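Local coordinates for uncharacterized protein MJ1460 (Methanocaldococcus jannaschii DSM 2661, PDB 2OSO) that is of unknown function but binds a zinc ion and belongs to the vinyl-4-reductase (V4R) family, at residues V138-C143 with C151-K156. The protein carries 3 engineered substitutions. Residues are numbered along the deposited sequence; the frame is centred on the assembly and turned at random.
Sequences VNEVEC and CVFEVK. With ZN (zinc ion), chain B.
Asn139 and Glu154 form a hydrogen-bonded antiparallel pair, with Asn139 N to Glu154 O and Glu154 N to Asn139 O each 2.9 Å long, where the segments 138-142 and 151-156 run antiparallel, their N-to-C directions 146° apart. Further along, Val141 and Glu142 both face Val152, a classic beta bulge. Val152 O accepts two bonds there: one from Val141 N, close to the line of its C=O, and a longer one from Glu142 N at 3.3 Å, on a lone pair. Val152 N returns a bond to Glu142 O. The bulge falls between the zinc ligands Glu140 and Cys143, near the loop that closes the hairpin. Glu140 OE2 binds the zinc at 1.9 Å, Cys143 SG at 2.4 Å and Cys151 SG at 2.3 Å. His117 is the fourth ligand. The hairpin of strands 135-142 and 151-158, within the V4R domain, thus brings Glu140, Cys143 and Cys151 to one zinc ion. Glu140 reaches it with an extended chain, CG anti to the backbone N (chi1 -174°). That chain passes over one face of the Phe153 ring, with CG 4.1 Å from the ring centroid in a CH-pi contact. The carboxylate plane lies only 11° from the ring plane. Val138 CG1 packs on Phe153 CB, while Ile120 and Leu124 of helix 118-132 touch the Phe153 side chain. An alanine in place of Phe153 would probably open a gap under the Glu140 chain and leave this zinc ligand less firmly positioned. Val152 and Glu142 lie side by side on the other face of the sheet. The Glu154 side chain crosses that of Val141 at about a right angle, its OE1 3.2 Å from Val141 CG1. Asn139 lies alongside Glu154 and hydrogen-bonds a glycerol, probably from the crystallisation liquor, through OD1.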
loop_
_atom_site.group_PDB
_atom_site.type_symbol
_atom_site.label_atom_id
_atom_site.label_comp_id
_atom_site.label_asym_id
_atom_site.label_seq_id
_atom_site.Cartn_x
_atom_site.Cartn_y
_atom_site.Cartn_z
ATOM N N VAL A 138 -20.820 -6.495 -4.052
ATOM C CA VAL A 138 -20.025 -7.152 -5.105
ATOM C C VAL A 138 -19.345 -8.369 -4.498
ATOM O O VAL A 138 -18.645 -8.280 -3.468
ATOM C CB VAL A 138 -19.008 -6.161 -5.732
ATOM C CG1 VAL A 138 -18.125 -6.823 -6.877
ATOM C CG2 VAL A 138 -19.754 -4.921 -6.254
ATOM N N ASN A 139 -19.590 -9.522 -5.110
ATOM C CA ASN A 139 -19.109 -10.772 -4.614
ATOM C C ASN A 139 -18.330 -11.509 -5.720
ATOM O O ASN A 139 -18.833 -11.723 -6.795
ATOM C CB ASN A 139 -20.293 -11.591 -4.113
ATOM C CG ASN A 139 -19.890 -12.957 -3.596
ATOM O OD1 ASN A 139 -18.918 -13.100 -2.828
ATOM N ND2 ASN A 139 -20.660 -13.971 -3.968
ATOM N N GLU A 140 -17.090 -11.876 -5.437
ATOM C CA GLU A 140 -16.239 -12.475 -6.436
ATOM C C GLU A 140 -16.593 -13.950 -6.396
ATOM O O GLU A 140 -16.517 -14.573 -5.341
ATOM C CB GLU A 140 -14.727 -12.236 -6.156
ATOM C CG GLU A 140 -13.825 -12.753 -7.289
ATOM C CD GLU A 140 -12.350 -12.525 -7.032
ATOM O OE1 GLU A 140 -11.976 -12.336 -5.861
ATOM O OE2 GLU A 140 -11.554 -12.564 -7.998
ATOM N N VAL A 141 -16.987 -14.485 -7.549
ATOM C CA VAL A 141 -17.467 -15.858 -7.655
ATOM C C VAL A 141 -16.509 -16.734 -8.442
ATOM O O VAL A 141 -16.597 -17.948 -8.355
ATOM C CB VAL A 141 -18.909 -15.869 -8.290
ATOM C CG1 VAL A 141 -19.940 -15.033 -7.419
ATOM C CG2 VAL A 141 -18.871 -15.321 -9.750
ATOM N N GLU A 142 -15.627 -16.155 -9.255
ATOM C CA GLU A 142 -14.523 -16.938 -9.870
ATOM C C GLU A 142 -13.242 -16.102 -9.816
ATOM O O GLU A 142 -13.299 -14.869 -9.867
ATOM C CB GLU A 142 -14.789 -17.319 -11.343
ATOM C CG GLU A 142 -16.128 -17.890 -11.676
ATOM C CD GLU A 142 -16.298 -18.189 -13.188
ATOM O OE1 GLU A 142 -15.318 -18.156 -13.965
ATOM O OE2 GLU A 142 -17.436 -18.439 -13.602
ATOM N N CYS A 143 -12.086 -16.750 -9.778
ATOM C CA CYS A 143 -10.819 -15.987 -9.556
ATOM C C CYS A 143 -9.640 -16.689 -10.266
ATOM O O CYS A 143 -9.609 -17.905 -10.350
ATOM C CB CYS A 143 -10.599 -15.865 -8.053
ATOM S SG CYS A 143 -9.142 -14.983 -7.483
ATOM N N CYS A 151 -10.922 -13.137 -13.366
ATOM C CA CYS A 151 -11.784 -13.083 -12.175
ATOM C C CYS A 151 -13.169 -12.596 -12.596
ATOM O O CYS A 151 -13.279 -11.765 -13.516
ATOM C CB CYS A 151 -11.212 -12.180 -11.107
ATOM S SG CYS A 151 -9.453 -12.495 -10.542
ATOM N N VAL A 152 -14.196 -13.082 -11.905
ATOM C CA VAL A 152 -15.582 -12.741 -12.170
ATOM C C VAL A 152 -16.276 -12.292 -10.888
ATOM O O VAL A 152 -16.262 -12.978 -9.864
ATOM C CB VAL A 152 -16.349 -13.898 -12.793
ATOM C CG1 VAL A 152 -17.815 -13.491 -13.046
ATOM C CG2 VAL A 152 -15.677 -14.381 -14.075
ATOM N N PHE A 153 -16.907 -11.129 -10.999
ATOM C CA PHE A 153 -17.621 -10.489 -9.899
ATOM C C PHE A 153 -19.114 -10.358 -10.229
ATOM O O PHE A 153 -19.489 -9.846 -11.292
ATOM C CB PHE A 153 -17.029 -9.114 -9.624
ATOM C CG PHE A 153 -15.519 -9.117 -9.329
ATOM C CD1 PHE A 153 -14.590 -9.045 -10.378
ATOM C CD2 PHE A 153 -15.047 -9.143 -8.028
ATOM C CE1 PHE A 153 -13.195 -9.011 -10.120
ATOM C CE2 PHE A 153 -13.634 -9.140 -7.757
ATOM C CZ PHE A 153 -12.723 -9.028 -8.805
ATOM N N GLU A 154 -19.934 -10.784 -9.274
ATOM C CA GLU A 154 -21.389 -10.625 -9.273
ATOM C C GLU A 154 -21.752 -9.278 -8.594
ATOM O O GLU A 154 -21.318 -9.034 -7.439
ATOM C CB GLU A 154 -21.934 -11.755 -8.411
ATOM C CG GLU A 154 -23.192 -12.384 -8.773
ATOM C CD GLU A 154 -23.231 -13.802 -8.164
ATOM O OE1 GLU A 154 -22.922 -13.915 -6.931
ATOM O OE2 GLU A 154 -23.464 -14.787 -8.905
ATOM N N VAL A 155 -22.495 -8.409 -9.304
ATOM C CA VAL A 155 -22.874 -7.069 -8.798
ATOM C C VAL A 155 -24.363 -7.026 -8.512
ATOM O O VAL A 155 -25.176 -7.214 -9.427
ATOM C CB VAL A 155 -22.545 -5.910 -9.801
ATOM C CG1 VAL A 155 -22.920 -4.509 -9.189
ATOM C CG2 VAL A 155 -21.093 -5.943 -10.214
ATOM N N LYS A 156 -24.712 -6.722 -7.264
ATOM C CA LYS A 156 -26.077 -6.714 -6.778
ATOM C C LYS A 156 -26.425 -5.361 -6.214
ATOM O O LYS A 156 -25.658 -4.750 -5.474
ATOM C CB LYS A 156 -26.260 -7.713 -5.661
ATOM C CG LYS A 156 -26.328 -9.162 -6.119
ATOM C CD LYS A 156 -26.269 -10.117 -4.923
ATOM C CE LYS A 156 -24.903 -10.076 -4.209
ATOM N NZ LYS A 156 -23.675 -10.064 -5.111
HETATM ZN ZN ZN B . -9.716 -12.845 -8.294
#